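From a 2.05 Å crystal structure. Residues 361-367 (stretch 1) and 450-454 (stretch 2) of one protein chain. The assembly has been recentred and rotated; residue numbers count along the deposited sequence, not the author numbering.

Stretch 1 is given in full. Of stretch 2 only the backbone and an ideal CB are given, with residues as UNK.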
# COMPACT_ATOMS: atom_id res chain seq x y z
N ASN A 361 -12.09 -24.96 7.49
CA ASN A 361 -13.15 -24.00 7.21
C ASN A 361 -13.03 -22.74 8.04
O ASN A 361 -13.11 -21.65 7.51
CB ASN A 361 -14.53 -24.61 7.43
CG ASN A 361 -15.65 -23.60 7.23
OD1 ASN A 361 -16.04 -23.32 6.10
ND2 ASN A 361 -16.16 -23.05 8.33
N PHE A 362 -12.82 -22.88 9.34
CA PHE A 362 -12.74 -21.68 10.16
C PHE A 362 -11.48 -20.87 9.94
O PHE A 362 -11.54 -19.65 9.91
CB PHE A 362 -13.07 -21.93 11.63
CG PHE A 362 -14.57 -21.97 11.87
CD1 PHE A 362 -15.28 -20.79 12.06
CD2 PHE A 362 -15.26 -23.16 11.82
CE1 PHE A 362 -16.67 -20.82 12.24
CE2 PHE A 362 -16.64 -23.20 12.00
CZ PHE A 362 -17.35 -22.03 12.22
N ILE A 363 -10.36 -21.53 9.72
CA ILE A 363 -9.15 -20.78 9.39
C ILE A 363 -9.33 -20.03 8.07
O ILE A 363 -9.09 -18.83 7.98
CB ILE A 363 -7.92 -21.68 9.42
CG1 ILE A 363 -7.67 -22.11 10.88
CG2 ILE A 363 -6.69 -20.92 8.86
CD1 ILE A 363 -6.93 -23.37 11.02
N SER A 364 -9.81 -20.74 7.05
CA SER A 364 -10.04 -20.15 5.74
C SER A 364 -11.08 -19.02 5.81
O SER A 364 -10.92 -17.98 5.19
CB SER A 364 -10.55 -21.23 4.78
OG SER A 364 -10.56 -20.75 3.45
N LYS A 365 -12.15 -19.25 6.57
CA LYS A 365 -13.22 -18.25 6.72
C LYS A 365 -12.69 -16.90 7.24
O LYS A 365 -13.26 -15.85 6.93
CB LYS A 365 -14.27 -18.76 7.70
CG LYS A 365 -15.70 -18.42 7.38
CD LYS A 365 -16.60 -19.11 8.42
CE LYS A 365 -18.08 -19.06 8.07
NZ LYS A 365 -18.86 -19.92 9.01
N PHE A 366 -11.62 -16.92 8.03
CA PHE A 366 -11.03 -15.67 8.53
C PHE A 366 -10.17 -14.96 7.48
O PHE A 366 -9.57 -13.90 7.75
CB PHE A 366 -10.18 -15.93 9.78
CG PHE A 366 -10.97 -15.99 11.06
CD1 PHE A 366 -11.18 -14.84 11.81
CD2 PHE A 366 -11.51 -17.18 11.52
CE1 PHE A 366 -11.90 -14.88 13.01
CE2 PHE A 366 -12.23 -17.24 12.70
CZ PHE A 366 -12.43 -16.09 13.45
N GLY A 367 -10.10 -15.52 6.27
CA GLY A 367 -9.36 -14.89 5.18
C GLY A 367 -7.95 -15.46 4.95
O GLY A 367 -7.20 -14.96 4.10
N UNK A 450 -18.65 -10.11 5.22
CA UNK A 450 -19.24 -11.42 5.48
C UNK A 450 -19.22 -11.71 6.96
O UNK A 450 -18.26 -11.36 7.65
CB UNK A 450 -18.50 -12.52 4.71
N UNK A 451 -20.25 -12.39 7.46
CA UNK A 451 -20.21 -12.80 8.86
C UNK A 451 -19.35 -14.05 8.99
O UNK A 451 -19.64 -15.07 8.36
CB UNK A 451 -21.62 -13.05 9.40
N UNK A 452 -18.32 -13.99 9.84
CA UNK A 452 -17.45 -15.14 10.07
C UNK A 452 -17.95 -15.99 11.24
O UNK A 452 -17.96 -17.22 11.17
CB UNK A 452 -16.02 -14.67 10.33
N UNK A 453 -18.37 -15.31 12.31
CA UNK A 453 -18.88 -15.95 13.53
C UNK A 453 -20.01 -15.09 14.10
O UNK A 453 -20.12 -13.90 13.76
CB UNK A 453 -17.77 -16.14 14.56
N UNK A 454 -20.81 -15.68 14.98
CA UNK A 454 -21.86 -14.92 15.66
C UNK A 454 -21.23 -13.78 16.46
O UNK A 454 -20.12 -13.91 16.97
CB UNK A 454 -22.69 -15.83 16.57

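Position 450 has extended backbone angles (phi/psi -132/144), and its ideal CB finds nothing of stretch 1 within 5.5 Å. Stretch 1 sets little limit here, and polar or beta-branched side chains would suit the strand. The deposited residue is Thr450, in rotamer p. It makes no direct contact, but a water bridges the gap, lying 3.0 Å from Thr450 OG1 and donating to Lys365 O at 2.8 Å.

At position 451 (phi/psi -80/124) CA-to-CB points away from stretch 1, so a long or polar side chain can be accommodated without meeting the helix. It is Arg451, whose side chain comes no nearer than 7.0 Å, Arg451 CG to Lys365 CE, and reaches forward to the loop that follows: Arg451 NH1 donates to the backbone O of position 453 at 3.0 Å (N-H...acceptor angle 156°). Only its backbone approaches the helix, with Arg451 O 4.3 Å from Lys365 CE.

Position 452 makes the nearest backbone approach, its CA lying 6.2 Å from Lys365 CA. CA-to-CB points sideways, and the ideal CB is 4.5 Å from Lys365 O and 4.9 Å from Phe366 CE1. Stretch 1 offers chiefly the Phe366 ring and the aliphatic part of Lys365, so valine, isoleucine, leucine or alanine would fit. The deposited Val452, at chi1 178° (t), has the largest area covered by the other stretch (92 Å²). Its CG1 sits over one face of Phe366, 3.8 Å from the ring centroid and 10° off the normal, a CH-pi contact; the same CG1 is 4.1 Å from Lys365 CG. Val452 O lies 3.6 Å from Lys365 NZ without a direct hydrogen bond, and a water links them, accepting from Lys365 NZ at 3.0 Å and donating to Val452 O at 2.9 Å.

At position 453, extended at -144/163, CA-to-CB points sideways, and the ideal CB is 5.3 Å from Phe362 CE1 and 5.5 Å from Phe366 CZ. Two aromatic rings with room before them favour isoleucine, leucine or methionine, perhaps valine. It is Ile453 (chi1 p, chi2 t). Ile453 CG2 lies 4.2 Å from Phe362 CE1 and 4.6 Å from Phe366 CZ, while CD1 is 4.5 Å from Phe366 CZ.

Position 454 (phi/psi -60/149) has no stretch 1 atom within 5.5 Å of its ideal CB. It stands right before a helix, where Asp, Asn, Ser or Thr are common. It is Asp454, whose side chain makes no capping bond; OD1 is hydrogen-bonded elsewhere in the structure.

Stretch 2 (450-454) TRVID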
# COMPACT_ATOMS: atom_id res chain seq x y z
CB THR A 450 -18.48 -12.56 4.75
OG1 THR A 450 -17.18 -12.71 5.34
CG2 THR A 450 -18.31 -12.23 3.28
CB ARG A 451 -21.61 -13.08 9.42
CG ARG A 451 -21.57 -13.65 10.86
CD ARG A 451 -22.88 -13.39 11.65
NE ARG A 451 -23.22 -11.97 11.67
CZ ARG A 451 -22.64 -11.06 12.46
NH1 ARG A 451 -21.67 -11.42 13.31
NH2 ARG A 451 -23.02 -9.80 12.40
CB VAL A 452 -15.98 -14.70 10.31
CG1 VAL A 452 -15.10 -15.90 10.59
CG2 VAL A 452 -15.44 -13.92 9.10
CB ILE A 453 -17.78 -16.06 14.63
CG1 ILE A 453 -17.03 -14.73 14.76
CG2 ILE A 453 -16.79 -17.19 14.32
CD1 ILE A 453 -15.95 -14.72 15.85
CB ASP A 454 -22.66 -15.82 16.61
CG ASP A 454 -23.49 -16.86 15.88
OD1 ASP A 454 -23.52 -16.90 14.63
OD2 ASP A 454 -24.14 -17.65 16.60
O HOH W 1 -15.51 -15.15 5.40
O HOH W 2 -20.43 -18.70 11.20
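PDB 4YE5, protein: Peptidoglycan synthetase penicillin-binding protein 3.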